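Side-chain contacts in DspB (Aggregatibacter actinomycetemcomitans, PDB 1YHT), which probably disperses bacterial biofilms by hydrolysing the N-acetylglucosamine polymer of their matrix, acting as a family 20 beta-N-acetylhexosaminidase: residues E58-A61 / L66-Q69; T158-L163 / I196-K201; A26-S31 / E340-N345; Y103-G108 / F171-Q176. All blocks are in the same frame, centred on the assembly; numbering follows the deposited sequence.

Contact 1: E58-A61 / L66-Q69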
loop_
_atom_site.group_PDB
_atom_site.type_symbol
_atom_site.label_atom_id
_atom_site.label_comp_id
_atom_site.label_asym_id
_atom_site.label_seq_id
_atom_site.Cartn_x
_atom_site.Cartn_y
_atom_site.Cartn_z
ATOM N N GLU A 58 -2.765 -6.774 11.018
ATOM C CA GLU A 58 -2.063 -6.807 12.279
ATOM C C GLU A 58 -2.238 -5.497 13.062
ATOM O O GLU A 58 -2.186 -5.513 14.303
ATOM C CB GLU A 58 -0.569 -7.061 12.051
ATOM C CG GLU A 58 -0.200 -8.452 11.520
ATOM C CD GLU A 58 -0.397 -8.603 10.035
ATOM O OE1 GLU A 58 -0.905 -7.685 9.374
ATOM O OE2 GLU A 58 -0.047 -9.664 9.511
ATOM N N ASN A 59 -2.426 -4.378 12.355
ATOM C CA ASN A 59 -2.579 -3.095 13.019
ATOM C C ASN A 59 -3.149 -2.002 12.106
ATOM O O ASN A 59 -3.166 -2.144 10.879
ATOM C CB ASN A 59 -1.210 -2.658 13.563
ATOM C CG ASN A 59 -1.284 -1.508 14.568
ATOM O OD1 ASN A 59 -2.290 -1.291 15.254
ATOM N ND2 ASN A 59 -0.183 -0.809 14.700
ATOM N N TYR A 60 -3.675 -0.956 12.757
ATOM C CA TYR A 60 -4.093 0.292 12.125
ATOM C C TYR A 60 -3.211 1.320 12.850
ATOM O O TYR A 60 -3.456 1.639 14.017
ATOM C CB TYR A 60 -5.599 0.576 12.420
ATOM C CG TYR A 60 -6.118 1.812 11.764
ATOM C CD1 TYR A 60 -6.585 1.767 10.454
ATOM C CD2 TYR A 60 -6.082 3.048 12.418
ATOM C CE1 TYR A 60 -7.052 2.921 9.808
ATOM C CE2 TYR A 60 -6.516 4.218 11.784
ATOM C CZ TYR A 60 -7.022 4.123 10.462
ATOM O OH TYR A 60 -7.436 5.214 9.784
ATOM N N ALA A 61 -2.209 1.844 12.154
ATOM C CA ALA A 61 -1.077 2.479 12.803
ATOM C C ALA A 61 -1.109 4.013 12.888
ATOM O O ALA A 61 -0.054 4.637 13.042
ATOM C CB ALA A 61 0.197 2.039 12.121
ATOM N N LEU A 66 -12.800 8.219 14.504
ATOM C CA LEU A 66 -13.860 7.271 14.094
ATOM C C LEU A 66 -13.696 5.884 14.702
ATOM O O LEU A 66 -14.689 5.226 15.088
ATOM C CB LEU A 66 -13.911 7.179 12.550
ATOM C CG LEU A 66 -14.865 8.092 11.769
ATOM C CD1 LEU A 66 -14.713 9.479 12.111
ATOM C CD2 LEU A 66 -14.621 7.948 10.285
ATOM N N LEU A 67 -12.456 5.406 14.766
ATOM C CA LEU A 67 -12.165 4.104 15.378
ATOM C C LEU A 67 -11.806 4.202 16.863
ATOM O O LEU A 67 -11.526 3.205 17.493
ATOM C CB LEU A 67 -11.083 3.377 14.609
ATOM C CG LEU A 67 -11.331 3.290 13.100
ATOM C CD1 LEU A 67 -10.119 2.768 12.428
ATOM C CD2 LEU A 67 -12.529 2.434 12.743
ATOM N N ASN A 68 -11.856 5.417 17.393
ATOM C CA ASN A 68 -11.590 5.738 18.780
ATOM C C ASN A 68 -10.240 5.169 19.303
ATOM O O ASN A 68 -10.205 4.392 20.240
ATOM C CB ASN A 68 -12.773 5.349 19.707
ATOM C CG ASN A 68 -12.650 5.973 21.072
ATOM O OD1 ASN A 68 -11.898 6.927 21.252
ATOM N ND2 ASN A 68 -13.389 5.449 22.054
ATOM N N GLN A 69 -9.165 5.531 18.610
ATOM C CA GLN A 69 -7.802 5.190 18.943
ATOM C C GLN A 69 -7.133 6.512 19.127
ATOM O O GLN A 69 -6.732 7.172 18.146
ATOM C CB GLN A 69 -7.135 4.394 17.802
ATOM C CG GLN A 69 -5.655 4.141 18.069
ATOM C CD GLN A 69 -5.099 3.010 17.253
ATOM O OE1 GLN A 69 -5.058 1.869 17.730
ATOM N NE2 GLN A 69 -4.643 3.321 16.010
HETATM O O HOH W 1 -4.059 -0.570 17.276
#
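Y60 and L67 meet through a CH-pi contact. The methyl CD1 of L67 sits almost squarely above the phenol ring, 3.8 Å from the centroid of the Y60 ring and only 6° off its normal, while the two side chains cross at about a right angle. A chi1 of -178° carries the Y60 ring away from its own backbone N and across to this methyl. The branched end of leucine suits the place, since one methyl can rest on the ring centre.

The polar part falls to Q69. Its chain runs out extended, and NE2 gives a nearly straight hydrogen bond to Y60 O (2.9 Å, 165° at the hydrogen). The acceptor lies in the plane of the Q69 amide, although the donor is tilted from the plane of the Y60 carbonyl. NE2 also reaches the edge of the Y60 ring, 3.9 Å from Y60 CD2. A second bond, to I62 O, engages the same nitrogen, and the amide is thereby held against rotation. On its other side, Q69 OE1 accepts from N84 ND2 and from a water (2.7 Å from Q69 OE1) that also donates to N59 OD1 at 2.8 Å. A buried glutamine can thus serve neighbouring backbone and side chains at once.

N68 and Q69 both face S64 in the manner of a G1 beta bulge. The whole contact folds up the long loop that leaves barrel strand 49-53 and runs to strand 75-76 of a small antiparallel sheet; Y60 and L67 lean on helices 122-132 and 154-171, and F54 meets the Y60 ring edge-to-face.

Contact 2: T158-L163 / I196-K201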
loop_
_atom_site.group_PDB
_atom_site.type_symbol
_atom_site.label_atom_id
_atom_site.label_comp_id
_atom_site.label_asym_id
_atom_site.label_seq_id
_atom_site.Cartn_x
_atom_site.Cartn_y
_atom_site.Cartn_z
ATOM N N THR A 158 -20.759 3.378 2.962
ATOM C CA THR A 158 -20.858 4.587 3.770
ATOM C C THR A 158 -19.805 4.589 4.900
ATOM O O THR A 158 -19.130 5.560 5.117
ATOM C CB THR A 158 -22.279 4.733 4.337
ATOM O OG1 THR A 158 -23.218 4.903 3.249
ATOM C CG2 THR A 158 -22.396 5.997 5.258
ATOM N N PHE A 159 -19.705 3.495 5.637
ATOM C CA PHE A 159 -18.701 3.374 6.684
ATOM C C PHE A 159 -17.265 3.602 6.181
ATOM O O PHE A 159 -16.509 4.397 6.774
ATOM C CB PHE A 159 -18.769 2.014 7.374
ATOM C CG PHE A 159 -17.613 1.781 8.270
ATOM C CD1 PHE A 159 -17.578 2.377 9.521
ATOM C CD2 PHE A 159 -16.506 1.061 7.828
ATOM C CE1 PHE A 159 -16.455 2.219 10.369
ATOM C CE2 PHE A 159 -15.388 0.924 8.640
ATOM C CZ PHE A 159 -15.373 1.496 9.932
ATOM N N MET A 160 -16.910 2.904 5.100
ATOM C CA MET A 160 -15.603 3.012 4.457
ATOM C C MET A 160 -15.312 4.451 4.093
ATOM O O MET A 160 -14.222 4.929 4.369
ATOM C CB MET A 160 -15.485 2.153 3.186
ATOM C CG MET A 160 -15.256 0.706 3.467
ATOM S SD MET A 160 -13.895 0.357 4.587
ATOM C CE MET A 160 -12.499 1.073 3.779
ATOM N N GLN A 161 -16.301 5.098 3.494
ATOM C CA GLN A 161 -16.163 6.454 3.065
ATOM C C GLN A 161 -16.016 7.429 4.248
ATOM O O GLN A 161 -15.259 8.342 4.156
ATOM C CB GLN A 161 -17.336 6.822 2.185
ATOM C CG GLN A 161 -17.171 6.207 0.767
ATOM C CD GLN A 161 -18.358 6.532 -0.128
ATOM O OE1 GLN A 161 -19.357 7.088 0.335
ATOM N NE2 GLN A 161 -18.246 6.186 -1.413
ATOM N N SER A 162 -16.727 7.206 5.344
ATOM C CA SER A 162 -16.524 8.002 6.564
ATOM C C SER A 162 -15.082 7.896 7.096
ATOM O O SER A 162 -14.532 8.906 7.488
ATOM C CB SER A 162 -17.550 7.668 7.647
ATOM O OG SER A 162 -17.203 6.467 8.305
ATOM N N LEU A 163 -14.458 6.712 7.043
ATOM C CA LEU A 163 -13.063 6.526 7.470
ATOM C C LEU A 163 -12.112 7.141 6.426
ATOM O O LEU A 163 -11.159 7.864 6.762
ATOM C CB LEU A 163 -12.741 5.034 7.671
ATOM C CG LEU A 163 -11.385 4.657 8.268
ATOM C CD1 LEU A 163 -11.122 5.387 9.650
ATOM C CD2 LEU A 163 -11.321 3.124 8.408
ATOM N N ILE A 196 -15.891 -4.088 -9.100
ATOM C CA ILE A 196 -15.860 -2.971 -10.054
ATOM C C ILE A 196 -16.718 -1.842 -9.532
ATOM O O ILE A 196 -16.294 -0.666 -9.488
ATOM C CB ILE A 196 -16.410 -3.381 -11.428
ATOM C CG1 ILE A 196 -15.607 -4.555 -12.008
ATOM C CG2 ILE A 196 -16.481 -2.186 -12.387
ATOM C CD1 ILE A 196 -14.172 -4.423 -11.913
ATOM N N THR A 197 -17.926 -2.208 -9.126
ATOM C CA THR A 197 -18.879 -1.254 -8.608
ATOM C C THR A 197 -18.338 -0.542 -7.361
ATOM O O THR A 197 -18.474 0.672 -7.205
ATOM C CB THR A 197 -20.217 -1.970 -8.286
ATOM O OG1 THR A 197 -20.662 -2.644 -9.470
ATOM C CG2 THR A 197 -21.254 -1.010 -7.810
ATOM N N TYR A 198 -17.775 -1.326 -6.458
ATOM C CA TYR A 198 -17.244 -0.837 -5.185
ATOM C C TYR A 198 -16.055 0.109 -5.459
ATOM O O TYR A 198 -16.005 1.213 -4.965
ATOM C CB TYR A 198 -16.810 -2.058 -4.348
ATOM C CG TYR A 198 -16.124 -1.763 -3.015
ATOM C CD1 TYR A 198 -16.856 -1.288 -1.917
ATOM C CD2 TYR A 198 -14.747 -1.972 -2.851
ATOM C CE1 TYR A 198 -16.232 -1.006 -0.694
ATOM C CE2 TYR A 198 -14.110 -1.674 -1.628
ATOM C CZ TYR A 198 -14.861 -1.200 -0.548
ATOM O OH TYR A 198 -14.258 -0.922 0.674
ATOM N N ALA A 199 -15.106 -0.346 -6.255
ATOM C CA ALA A 199 -13.898 0.443 -6.518
ATOM C C ALA A 199 -14.276 1.726 -7.275
ATOM O O ALA A 199 -13.751 2.796 -6.980
ATOM C CB ALA A 199 -12.876 -0.369 -7.294
ATOM N N ASN A 200 -15.209 1.627 -8.213
ATOM C CA ASN A 200 -15.660 2.815 -8.920
ATOM C C ASN A 200 -16.278 3.808 -7.938
ATOM O O ASN A 200 -15.976 4.995 -8.007
ATOM C CB ASN A 200 -16.621 2.464 -10.071
ATOM C CG ASN A 200 -15.908 2.011 -11.323
ATOM O OD1 ASN A 200 -14.700 2.191 -11.454
ATOM N ND2 ASN A 200 -16.660 1.433 -12.278
ATOM N N LYS A 201 -17.088 3.329 -7.004
ATOM C CA LYS A 201 -17.765 4.238 -6.052
ATOM C C LYS A 201 -16.763 5.003 -5.188
ATOM O O LYS A 201 -16.902 6.218 -4.922
ATOM C CB LYS A 201 -18.785 3.503 -5.185
ATOM C CG LYS A 201 -20.125 3.312 -5.881
ATOM C CD LYS A 201 -21.049 2.425 -5.085
ATOM C CE LYS A 201 -22.454 2.382 -5.697
ATOM N NZ LYS A 201 -23.399 1.663 -4.792
#
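M160 and Y198 join two helices, 154-171 and 192-208, that stand side by side on the outside of the TIM barrel, with strand 177-181 coming between them in the chain. Their packing is mostly van der Waals. CG of M160 approaches the edge of the Y198 ring near its plane, and its closest atom there is the hydroxyl: M160 CG to Y198 OH is 3.4 Å. The methionine chain is bent at chi2 and chi3, which curls it round the phenol end, so that SD and CE each lie about 4.1 Å from Y198 OH. A flexible, unbranched side chain suits such wrapping.

The polar end of the tyrosine belongs to the barrel wall. Y198 OH is hydrogen-bonded to S117 OG of strand 110-117, and M160 also lies on S117 and L115 of that strand. With chi1 at 175°, the long ring points away from its backbone N and carries the hydroxyl this far in from the helix.

Nearer the surface, Q161 extends toward the other helix, with NE2 3.8 Å from K201 O, a loose approach, while K201 turns its amine away. Within helix 154-171, S162 OG donates to F159 O at 2.7 Å, a carbonyl that also receives L163 N.

Contact 3: A26-S31 / E340-N345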
loop_
_atom_site.group_PDB
_atom_site.type_symbol
_atom_site.label_atom_id
_atom_site.label_comp_id
_atom_site.label_asym_id
_atom_site.label_seq_id
_atom_site.Cartn_x
_atom_site.Cartn_y
_atom_site.Cartn_z
ATOM N N ALA A 26 2.038 -1.134 9.106
ATOM C CA ALA A 26 1.024 -1.914 9.804
ATOM C C ALA A 26 1.622 -3.156 10.447
ATOM O O ALA A 26 1.239 -3.540 11.544
ATOM C CB ALA A 26 -0.090 -2.312 8.836
ATOM N N ARG A 27 2.509 -3.820 9.730
ATOM C CA ARG A 27 3.181 -5.034 10.221
ATOM C C ARG A 27 4.437 -4.751 11.062
ATOM O O ARG A 27 4.892 -5.628 11.788
ATOM C CB ARG A 27 3.598 -5.918 9.048
ATOM C CG ARG A 27 2.458 -6.759 8.446
ATOM C CD ARG A 27 1.285 -5.938 7.884
ATOM N NE ARG A 27 0.481 -6.866 7.085
ATOM C CZ ARG A 27 0.742 -7.202 5.835
ATOM N NH1 ARG A 27 1.709 -6.596 5.178
ATOM N NH2 ARG A 27 0.006 -8.133 5.226
ATOM N N HIS A 28 5.059 -3.596 10.844
ATOM C CA HIS A 28 6.229 -3.174 11.630
ATOM C C HIS A 28 6.193 -1.638 11.784
ATOM O O HIS A 28 6.012 -0.938 10.796
ATOM C CB HIS A 28 7.543 -3.550 10.955
ATOM C CG HIS A 28 8.726 -3.465 11.881
ATOM N ND1 HIS A 28 9.354 -2.273 12.192
ATOM C CD2 HIS A 28 9.333 -4.413 12.626
ATOM C CE1 HIS A 28 10.326 -2.506 13.064
ATOM N NE2 HIS A 28 10.332 -3.796 13.342
ATOM N N PHE A 29 6.332 -1.121 13.002
ATOM C CA PHE A 29 6.149 0.318 13.223
ATOM C C PHE A 29 7.448 1.033 13.023
ATOM O O PHE A 29 8.487 0.483 13.348
ATOM C CB PHE A 29 5.653 0.564 14.648
ATOM C CG PHE A 29 5.099 1.930 14.879
ATOM C CD1 PHE A 29 3.829 2.252 14.463
ATOM C CD2 PHE A 29 5.854 2.902 15.531
ATOM C CE1 PHE A 29 3.284 3.488 14.687
ATOM C CE2 PHE A 29 5.317 4.149 15.764
ATOM C CZ PHE A 29 4.046 4.451 15.348
ATOM N N TYR A 30 7.394 2.274 12.538
ATOM C CA TYR A 30 8.568 3.110 12.363
ATOM C C TYR A 30 8.362 4.474 13.031
ATOM O O TYR A 30 7.319 5.146 12.889
ATOM C CB TYR A 30 8.898 3.315 10.857
ATOM C CG TYR A 30 9.151 2.018 10.084
ATOM C CD1 TYR A 30 10.442 1.661 9.665
ATOM C CD2 TYR A 30 8.118 1.164 9.787
ATOM C CE1 TYR A 30 10.686 0.509 8.927
ATOM C CE2 TYR A 30 8.343 -0.038 9.075
ATOM C CZ TYR A 30 9.616 -0.348 8.633
ATOM O OH TYR A 30 9.850 -1.518 7.949
ATOM N N SER A 31 9.377 4.879 13.775
ATOM C CA SER A 31 9.364 6.143 14.488
ATOM C C SER A 31 9.268 7.322 13.519
ATOM O O SER A 31 9.694 7.225 12.386
ATOM C CB SER A 31 10.611 6.252 15.362
ATOM O OG SER A 31 11.742 6.612 14.589
ATOM N N GLU A 340 15.195 1.649 12.607
ATOM C CA GLU A 340 16.413 2.264 12.080
ATOM C C GLU A 340 17.341 1.275 11.355
ATOM O O GLU A 340 17.931 1.620 10.351
ATOM C CB GLU A 340 17.138 3.030 13.201
ATOM C CG GLU A 340 18.470 3.601 12.799
ATOM C CD GLU A 340 18.437 4.654 11.686
ATOM O OE1 GLU A 340 17.347 5.105 11.228
ATOM O OE2 GLU A 340 19.563 5.045 11.257
ATOM N N THR A 341 17.437 0.031 11.817
ATOM C CA THR A 341 18.256 -0.988 11.114
ATOM C C THR A 341 17.668 -1.251 9.729
ATOM O O THR A 341 18.402 -1.360 8.711
ATOM C CB THR A 341 18.290 -2.282 11.907
ATOM O OG1 THR A 341 18.856 -2.017 13.178
ATOM C CG2 THR A 341 19.079 -3.405 11.224
ATOM N N ILE A 342 16.345 -1.354 9.676
ATOM C CA ILE A 342 15.674 -1.565 8.387
ATOM C C ILE A 342 15.953 -0.407 7.424
ATOM O O ILE A 342 16.291 -0.590 6.227
ATOM C CB ILE A 342 14.155 -1.726 8.557
ATOM C CG1 ILE A 342 13.851 -3.021 9.308
ATOM C CG2 ILE A 342 13.461 -1.698 7.140
ATOM C CD1 ILE A 342 12.471 -3.043 9.941
ATOM N N GLN A 343 15.758 0.803 7.924
ATOM C CA GLN A 343 15.993 1.976 7.118
ATOM C C GLN A 343 17.442 2.044 6.606
ATOM O O GLN A 343 17.666 2.248 5.407
ATOM C CB GLN A 343 15.648 3.206 7.930
ATOM C CG GLN A 343 15.655 4.524 7.162
ATOM C CD GLN A 343 17.029 5.206 7.119
ATOM O OE1 GLN A 343 17.757 5.244 8.096
ATOM N NE2 GLN A 343 17.370 5.727 5.968
ATOM N N LYS A 344 18.421 1.896 7.491
ATOM C CA LYS A 344 19.823 2.025 7.056
ATOM C C LYS A 344 20.207 0.955 6.037
ATOM O O LYS A 344 20.919 1.237 5.082
ATOM C CB LYS A 344 20.794 2.020 8.241
ATOM C CG LYS A 344 20.823 0.736 9.020
ATOM C CD LYS A 344 21.940 0.736 10.172
ATOM C CE LYS A 344 21.520 1.458 11.475
ATOM N NZ LYS A 344 20.880 0.547 12.584
ATOM N N ASN A 345 19.706 -0.264 6.234
ATOM C CA ASN A 345 20.050 -1.368 5.329
ATOM C C ASN A 345 19.335 -1.372 3.978
ATOM O O ASN A 345 19.809 -2.036 3.041
ATOM C CB ASN A 345 19.926 -2.703 6.031
ATOM C CG ASN A 345 21.108 -2.967 6.967
ATOM O OD1 ASN A 345 22.173 -3.403 6.516
ATOM N ND2 ASN A 345 20.932 -2.681 8.262
#
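I342 reaches between H28 and Y30 because its CG1 is anti to the carbonyl carbon and CD1 continues outward, while CG2, anti to the backbone N, forms the other branch. Across from it, the H28 ring stands opposite its own backbone N (chi1 -165°), and Y30 takes the other common choice, with CG beside the backbone N (chi1 -58°). Two rings of one short loop therefore converge on one isoleucine. In the TIM barrel this joins the loop after the first strand, 18-24, to the last helix, 339-358, at the seam where the barrel closes.

CD1 makes a CH-pi contact over one face of the imidazole, 3.9 Å from the centroid of the H28 ring and 14° off its normal, somewhat toward the rim. The same methyl lies 3.6 Å from Y30 OH. CG2 instead comes to the edge of the phenol, in its plane, 3.7 Å from Y30 OH and 4.0 Å from Y30 CE1. Meanwhile H28 ND1 lies over a face of the Y30 ring, toward its rim, with the two rings steeply inclined. Isoleucine fits between them, its two branches serving one ring face and one ring edge.

H28 NE2 is hydrogen-bonded to L337 O just ahead of the helix, which helps fix the imidazole, and S31 N bonds D339 OD2. S31 itself is the N-cap of helix 32-44. I342 and Y30 both rest on I329 of strand 324-329. Farther along helix 339-358, N345 ND2 donates to T341 O at 2.9 Å, reaching that oxygen from the opposite face of its plane to N345 N.

Contact 4: Y103-G108 / F171-Q176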
loop_
_atom_site.group_PDB
_atom_site.type_symbol
_atom_site.label_atom_id
_atom_site.label_comp_id
_atom_site.label_asym_id
_atom_site.label_seq_id
_atom_site.Cartn_x
_atom_site.Cartn_y
_atom_site.Cartn_z
ATOM N N TYR A 103 7.413 17.887 7.108
ATOM C CA TYR A 103 8.744 17.527 6.701
ATOM C C TYR A 103 8.687 17.050 5.235
ATOM O O TYR A 103 9.486 17.518 4.393
ATOM C CB TYR A 103 9.298 16.467 7.639
ATOM C CG TYR A 103 10.750 16.222 7.435
ATOM C CD1 TYR A 103 11.686 17.071 8.012
ATOM C CD2 TYR A 103 11.208 15.155 6.645
ATOM C CE1 TYR A 103 13.077 16.881 7.786
ATOM C CE2 TYR A 103 12.560 14.960 6.429
ATOM C CZ TYR A 103 13.496 15.842 6.986
ATOM O OH TYR A 103 14.858 15.650 6.782
ATOM N N ALA A 104 7.714 16.176 4.931
ATOM C CA ALA A 104 7.503 15.657 3.551
ATOM C C ALA A 104 7.294 16.750 2.545
ATOM O O ALA A 104 7.920 16.786 1.471
ATOM C CB ALA A 104 6.295 14.712 3.529
ATOM N N LYS A 105 6.356 17.628 2.894
ATOM C CA LYS A 105 5.993 18.741 2.069
ATOM C C LYS A 105 7.201 19.643 1.748
ATOM O O LYS A 105 7.423 19.981 0.597
ATOM C CB LYS A 105 4.915 19.535 2.781
ATOM C CG LYS A 105 3.881 20.090 1.886
ATOM C CD LYS A 105 2.805 20.748 2.763
ATOM C CE LYS A 105 1.865 21.511 1.896
ATOM N NZ LYS A 105 1.025 22.391 2.750
ATOM N N ALA A 106 7.999 19.987 2.736
ATOM C CA ALA A 106 9.208 20.756 2.463
ATOM C C ALA A 106 10.195 19.987 1.591
ATOM O O ALA A 106 11.015 20.591 0.882
ATOM C CB ALA A 106 9.871 21.197 3.727
ATOM N N LYS A 107 10.148 18.659 1.623
ATOM C CA LYS A 107 11.078 17.902 0.775
ATOM C C LYS A 107 10.474 17.538 -0.572
ATOM O O LYS A 107 11.091 16.812 -1.352
ATOM C CB LYS A 107 11.578 16.671 1.513
ATOM C CG LYS A 107 12.588 17.040 2.647
ATOM C CD LYS A 107 13.902 16.235 2.600
ATOM C CE LYS A 107 15.051 16.939 3.369
ATOM N NZ LYS A 107 16.345 16.164 3.304
ATOM N N GLY A 108 9.248 17.987 -0.835
ATOM C CA GLY A 108 8.611 17.731 -2.103
ATOM C C GLY A 108 8.152 16.288 -2.243
ATOM O O GLY A 108 8.016 15.797 -3.361
ATOM N N PHE A 171 -4.152 13.659 6.336
ATOM C CA PHE A 171 -3.032 13.904 5.413
ATOM C C PHE A 171 -3.136 15.274 4.731
ATOM O O PHE A 171 -2.119 15.869 4.347
ATOM C CB PHE A 171 -2.886 12.747 4.410
ATOM C CG PHE A 171 -2.366 11.499 5.058
ATOM C CD1 PHE A 171 -0.989 11.226 5.066
ATOM C CD2 PHE A 171 -3.205 10.677 5.779
ATOM C CE1 PHE A 171 -0.482 10.114 5.730
ATOM C CE2 PHE A 171 -2.704 9.554 6.476
ATOM C CZ PHE A 171 -1.376 9.263 6.446
ATOM N N GLY A 172 -4.360 15.771 4.595
ATOM C CA GLY A 172 -4.612 17.081 3.982
ATOM C C GLY A 172 -3.839 17.305 2.670
ATOM O O GLY A 172 -3.725 16.393 1.862
ATOM N N ASP A 173 -3.274 18.505 2.478
ATOM C CA ASP A 173 -2.658 18.850 1.169
ATOM C C ASP A 173 -1.294 18.202 0.867
ATOM O O ASP A 173 -0.681 18.508 -0.154
ATOM C CB ASP A 173 -2.601 20.397 0.954
ATOM C CG ASP A 173 -1.608 21.098 1.851
ATOM O OD1 ASP A 173 -0.849 20.469 2.621
ATOM O OD2 ASP A 173 -1.572 22.333 1.773
ATOM N N THR A 174 -0.827 17.307 1.738
ATOM C CA THR A 174 0.395 16.538 1.451
ATOM C C THR A 174 0.128 15.422 0.453
ATOM O O THR A 174 1.071 14.790 -0.029
ATOM C CB THR A 174 0.991 15.912 2.718
ATOM O OG1 THR A 174 0.092 14.909 3.251
ATOM C CG2 THR A 174 1.276 17.001 3.763
ATOM N N SER A 175 -1.156 15.195 0.130
ATOM C CA SER A 175 -1.594 14.019 -0.603
ATOM C C SER A 175 -2.421 14.446 -1.798
ATOM O O SER A 175 -3.373 15.209 -1.646
ATOM C CB SER A 175 -2.415 13.100 0.332
ATOM O OG SER A 175 -2.953 12.013 -0.414
ATOM N N GLN A 176 -2.035 13.989 -2.988
ATOM C CA GLN A 176 -2.867 14.135 -4.193
ATOM C C GLN A 176 -3.484 12.837 -4.712
ATOM O O GLN A 176 -4.320 12.860 -5.656
ATOM C CB GLN A 176 -2.047 14.819 -5.291
ATOM C CG GLN A 176 -1.753 16.279 -4.928
ATOM C CD GLN A 176 -0.601 16.429 -3.972
ATOM O OE1 GLN A 176 0.481 15.897 -4.208
ATOM N NE2 GLN A 176 -0.824 17.123 -2.881
#
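The carboxylate of D173 is the flat group here, and K105 NZ meets both of its oxygens on their syn sides, a little over 20° out of its plane. NZ lies 2.7 Å from D173 OD1 and 2.8 Å from D173 OD2, a bidentate salt bridge in which one amine straddles the carboxylate. The lysine chain, extended beyond CG, crosses the aspartate at about a right angle, and its CE comes 3.0 Å from D173 OD1. A long, flexible lysine and a short acid suit this exposed place, where solvent probably weakens the charge attraction.

Closer to its backbone, the lysine also gives its aliphatic part: K105 CD lies 4.2 Å from T174 CG2. The threonine methyl is presented there while its hydroxyl turns back, OG1 donating to F171 O at 2.6 Å. T174 N reaches the same oxygen from the same face, which fastens the short 3-10 turn.

G108, with positive phi, ends helix 94-106 in a Schellman motif; G172 likewise leaves helix 154-171 with positive phi. The bridge thus ties two helix ends at the base of the barrel, just ahead of strands 110-117 and 177-181, where T174 and A104 both pack on L111.

Overall arrangement
Contacts 1 and 2 touch through L66 on S162 and through L163, whose CD1 lies 3.7 Å from Y60 OH and 3.9 Å from L67 CD1. A salt bridge joins contact 1 to contact 3, E58 OE1 lying 2.8 Å from R27 NE. Contacts 2 and 3 flank opposite sides of the chain's centre, their own centres about 31 Å apart. Contact 4 touches none of the others, but uses the loop that follows helix 154-171, the helix of contact 2. It lies where barrel strands begin, whereas contacts 1 and 3 involve loops after strands, the end where TIM barrels carry their active sites. A glycerol, probably from the crystallisation liquor, makes a weak hydrogen bond to R27 on this side.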